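PDB 1T4W: transcription factor cep-1 from Caenorhabditis elegans, which binds p53 consensus DNA as a zinc-containing transcriptional activator, promoting apoptosis after genotoxic or cellular stress and ensuring proper meiotic chromosome segregation. Local coordinates for residues N55-R61 and S118-M124. Coordinates in Å, arbitrary orientation, origin at the centre of the assembly. Residues are numbered along the deposited sequence.
Sequences NLSLRIR and STFTLIM
L58 (chi1 t, chi2 p) overlaps L122 (m, t), CD2 lying 3.7 Å from CD1 of L122, while CE of M124 lies 4.0 Å from CB of L58. I60 continues this apolar face, its CD1 4.0 Å from CG of L122. Strands 57-61 and 119-123 run antiparallel (160°), axes 4.5 Å apart, R59 facing T121 (non-hydrogen-bonded). L58/L122 and I60/F120 are hydrogen-bonded pairs: L58 N to L122 O 3.0 Å, L122 N to L58 O 2.7 Å, I60 N to F120 O 2.8 Å. On the other face, beta-branched T119 and T121 suit extended backbone; R59 CB is 3.6 Å from T119 CG2. One water joins R59 NH1 (3.1 Å) to T119 OG1 (2.9 Å), which also hydrogen-bonds the carbonyl of G117. R59 forms a salt bridge with D160, and R61 one with D81. In this p53-family beta-sandwich, aliphatic residues meet A131 and F133 of the opposing sheet: one face builds the hydrophobic core; the other, which includes I123, is mostly polar, its arginine charges balanced by aspartates.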
ATOM      1  N   ASN A  55       7.838  10.247  19.307  1.00 32.62           N
ATOM      2  CA  ASN A  55       8.691   9.858  18.219  1.00 36.99           C
ATOM      3  C   ASN A  55       7.861   8.734  17.605  1.00 39.73           C
ATOM      4  O   ASN A  55       7.491   7.802  18.297  1.00 49.52           O
ATOM      5  CB  ASN A  55      10.003   9.320  18.740  1.00 41.80           C
ATOM      6  CG  ASN A  55      11.114   9.516  17.761  1.00 55.70           C
ATOM      7  OD1 ASN A  55      10.995   9.143  16.596  1.00 50.83           O
ATOM      8  ND2 ASN A  55      12.205  10.122  18.218  1.00 65.82           N
ATOM      9  N   LEU A  56       7.561   8.820  16.321  1.00 32.41           N
ATOM     10  CA  LEU A  56       6.735   7.798  15.689  1.00 36.36           C
ATOM     11  C   LEU A  56       7.416   7.064  14.555  1.00 30.60           C
ATOM     12  O   LEU A  56       8.455   7.491  14.057  1.00 24.85           O
ATOM     13  CB  LEU A  56       5.447   8.431  15.165  1.00 26.74           C
ATOM     14  CG  LEU A  56       4.571   9.167  16.193  1.00 31.32           C
ATOM     15  CD1 LEU A  56       3.234   9.539  15.597  1.00 33.72           C
ATOM     16  CD2 LEU A  56       4.348   8.267  17.385  1.00 43.70           C
ATOM     17  N   SER A  57       6.831   5.932  14.179  1.00 26.56           N
ATOM     18  CA  SER A  57       7.322   5.147  13.055  1.00 28.46           C
ATOM     19  C   SER A  57       6.111   4.748  12.198  1.00 26.79           C
ATOM     20  O   SER A  57       4.972   4.687  12.679  1.00 24.79           O
ATOM     21  CB  SER A  57       8.092   3.907  13.530  1.00 18.43           C
ATOM     22  OG  SER A  57       7.302   3.088  14.356  1.00 25.37           O
ATOM     23  N   LEU A  58       6.348   4.523  10.915  1.00 23.01           N
ATOM     24  CA  LEU A  58       5.268   4.137  10.021  1.00 20.06           C
ATOM     25  C   LEU A  58       5.598   2.786   9.383  1.00 27.22           C
ATOM     26  O   LEU A  58       6.649   2.622   8.769  1.00 24.13           O
ATOM     27  CB  LEU A  58       5.078   5.177   8.920  1.00 19.45           C
ATOM     28  CG  LEU A  58       3.848   4.924   8.024  1.00 16.14           C
ATOM     29  CD1 LEU A  58       2.567   5.392   8.729  1.00 13.66           C
ATOM     30  CD2 LEU A  58       4.017   5.677   6.728  1.00 27.73           C
ATOM     31  N   ARG A  59       4.707   1.818   9.544  1.00 17.17           N
ATOM     32  CA  ARG A  59       4.916   0.506   8.952  1.00 25.98           C
ATOM     33  C   ARG A  59       4.091   0.420   7.671  1.00 19.37           C
ATOM     34  O   ARG A  59       2.946   0.879   7.622  1.00 18.62           O
ATOM     35  CB  ARG A  59       4.508  -0.607   9.931  1.00 19.72           C
ATOM     36  CG  ARG A  59       5.551  -0.898  11.009  1.00 18.53           C
ATOM     37  CD  ARG A  59       5.084  -2.008  11.993  1.00 20.71           C
ATOM     38  NE  ARG A  59       3.928  -1.608  12.808  1.00 23.31           N
ATOM     39  CZ  ARG A  59       2.700  -2.111  12.685  1.00 20.32           C
ATOM     40  NH1 ARG A  59       2.441  -3.036  11.768  1.00 19.71           N
ATOM     41  NH2 ARG A  59       1.731  -1.729  13.511  1.00 18.85           N
ATOM     42  N   ILE A  60       4.682  -0.170   6.638  1.00 18.92           N
ATOM     43  CA  ILE A  60       4.030  -0.315   5.338  1.00 19.64           C
ATOM     44  C   ILE A  60       3.994  -1.804   4.969  1.00 18.60           C
ATOM     45  O   ILE A  60       5.028  -2.461   4.938  1.00 17.59           O
ATOM     46  CB  ILE A  60       4.811   0.435   4.242  1.00 16.88           C
ATOM     47  CG1 ILE A  60       4.960   1.911   4.626  1.00 23.18           C
ATOM     48  CG2 ILE A  60       4.080   0.293   2.897  1.00 14.78           C
ATOM     49  CD1 ILE A  60       6.104   2.607   3.908  1.00 35.11           C
ATOM     50  N   ARG A  61       2.800  -2.314   4.695  1.00 16.00           N
ATOM     51  CA  ARG A  61       2.609  -3.713   4.338  1.00 20.71           C
ATOM     52  C   ARG A  61       1.807  -3.847   3.052  1.00 22.86           C
ATOM     53  O   ARG A  61       1.068  -2.941   2.655  1.00 19.17           O
ATOM     54  CB  ARG A  61       1.847  -4.454   5.443  1.00 19.51           C
ATOM     55  CG  ARG A  61       2.601  -4.647   6.778  1.00 12.93           C
ATOM     56  CD  ARG A  61       1.862  -5.735   7.611  1.00 20.20           C
ATOM     57  NE  ARG A  61       1.994  -7.040   6.970  1.00 25.46           N
ATOM     58  CZ  ARG A  61       1.246  -8.103   7.235  1.00 26.71           C
ATOM     59  NH1 ARG A  61       1.474  -9.237   6.583  1.00 24.07           N
ATOM     60  NH2 ARG A  61       0.264  -8.035   8.134  1.00 18.37           N
ATOM     61  N   SER A 118       6.245  -9.091   5.577  1.00 25.38           N
ATOM     62  CA  SER A 118       7.058  -8.129   4.828  1.00 20.35           C
ATOM     63  C   SER A 118       6.630  -6.685   5.188  1.00 28.86           C
ATOM     64  O   SER A 118       5.539  -6.234   4.851  1.00 19.32           O
ATOM     65  CB  SER A 118       6.897  -8.395   3.330  1.00 17.70           C
ATOM     66  OG  SER A 118       7.824  -7.641   2.572  1.00 30.57           O
ATOM     67  N   THR A 119       7.503  -5.962   5.869  1.00 23.19           N
ATOM     68  CA  THR A 119       7.181  -4.621   6.326  1.00 23.14           C
ATOM     69  C   THR A 119       8.332  -3.635   6.199  1.00 28.43           C
ATOM     70  O   THR A 119       9.456  -3.941   6.592  1.00 25.47           O
ATOM     71  CB  THR A 119       6.790  -4.642   7.833  1.00 25.89           C
ATOM     72  OG1 THR A 119       5.689  -5.533   8.033  1.00 28.80           O
ATOM     73  CG2 THR A 119       6.424  -3.230   8.330  1.00 24.20           C
ATOM     74  N   PHE A 120       8.048  -2.453   5.657  1.00 23.49           N
ATOM     75  CA  PHE A 120       9.056  -1.409   5.584  1.00 19.29           C
ATOM     76  C   PHE A 120       8.648  -0.462   6.702  1.00 24.95           C
ATOM     77  O   PHE A 120       7.479  -0.068   6.800  1.00 23.96           O
ATOM     78  CB  PHE A 120       9.039  -0.675   4.241  1.00 19.23           C
ATOM     79  CG  PHE A 120       9.757  -1.416   3.133  1.00 17.82           C
ATOM     80  CD1 PHE A 120       9.110  -2.413   2.401  1.00 25.00           C
ATOM     81  CD2 PHE A 120      11.091  -1.153   2.864  1.00 21.94           C
ATOM     82  CE1 PHE A 120       9.798  -3.144   1.416  1.00 21.69           C
ATOM     83  CE2 PHE A 120      11.790  -1.878   1.883  1.00 24.35           C
ATOM     84  CZ  PHE A 120      11.135  -2.877   1.162  1.00 24.54           C
ATOM     85  N   THR A 121       9.594  -0.142   7.574  1.00 18.53           N
ATOM     86  CA  THR A 121       9.333   0.774   8.675  1.00 18.53           C
ATOM     87  C   THR A 121      10.051   2.086   8.483  1.00 22.83           C
ATOM     88  O   THR A 121      11.294   2.145   8.427  1.00 24.60           O
ATOM     89  CB  THR A 121       9.761   0.181  10.031  1.00 24.53           C
ATOM     90  OG1 THR A 121       9.018  -1.017  10.280  1.00 26.86           O
ATOM     91  CG2 THR A 121       9.478   1.176  11.167  1.00 19.56           C
ATOM     92  N   LEU A 122       9.274   3.152   8.397  1.00 21.27           N
ATOM     93  CA  LEU A 122       9.846   4.473   8.235  1.00 21.36           C
ATOM     94  C   LEU A 122      10.140   5.027   9.615  1.00 34.62           C
ATOM     95  O   LEU A 122       9.263   5.017  10.481  1.00 21.69           O
ATOM     96  CB  LEU A 122       8.858   5.416   7.546  1.00 20.65           C
ATOM     97  CG  LEU A 122       8.312   5.020   6.183  1.00 21.30           C
ATOM     98  CD1 LEU A 122       7.544   6.213   5.593  1.00 29.78           C
ATOM     99  CD2 LEU A 122       9.436   4.614   5.277  1.00 25.75           C
ATOM    100  N   ILE A 123      11.363   5.505   9.823  1.00 31.08           N
ATOM    101  CA  ILE A 123      11.723   6.091  11.112  1.00 31.15           C
ATOM    102  C   ILE A 123      11.536   7.578  10.970  1.00 39.33           C
ATOM    103  O   ILE A 123      12.170   8.219  10.130  1.00 36.60           O
ATOM    104  CB  ILE A 123      13.190   5.807  11.509  1.00 35.46           C
ATOM    105  CG1 ILE A 123      13.363   4.331  11.872  1.00 39.87           C
ATOM    106  CG2 ILE A 123      13.572   6.653  12.702  1.00 41.15           C
ATOM    107  CD1 ILE A 123      13.313   3.374  10.689  1.00 56.10           C
ATOM    108  N   MET A 124      10.651   8.133  11.783  1.00 30.45           N
ATOM    109  CA  MET A 124      10.394   9.550  11.700  1.00 36.50           C
ATOM    110  C   MET A 124      10.832  10.336  12.915  1.00 44.97           C
ATOM    111  O   MET A 124      11.663   9.875  13.690  1.00 55.22           O
ATOM    112  CB  MET A 124       8.930   9.749  11.401  1.00 20.71           C
ATOM    113  CG  MET A 124       8.621   8.989  10.106  1.00 39.34           C
ATOM    114  SD  MET A 124       6.997   9.249   9.499  1.00 33.51           S
ATOM    115  CE  MET A 124       6.062   8.579  10.879  1.00 29.48           C
TER
HETATM  116  O   HOH W   1       4.216  -5.249  10.506  1.00 30.52           O
HETATM  117  O   HOH W   2       3.204  -6.991   4.025  1.00 22.47           O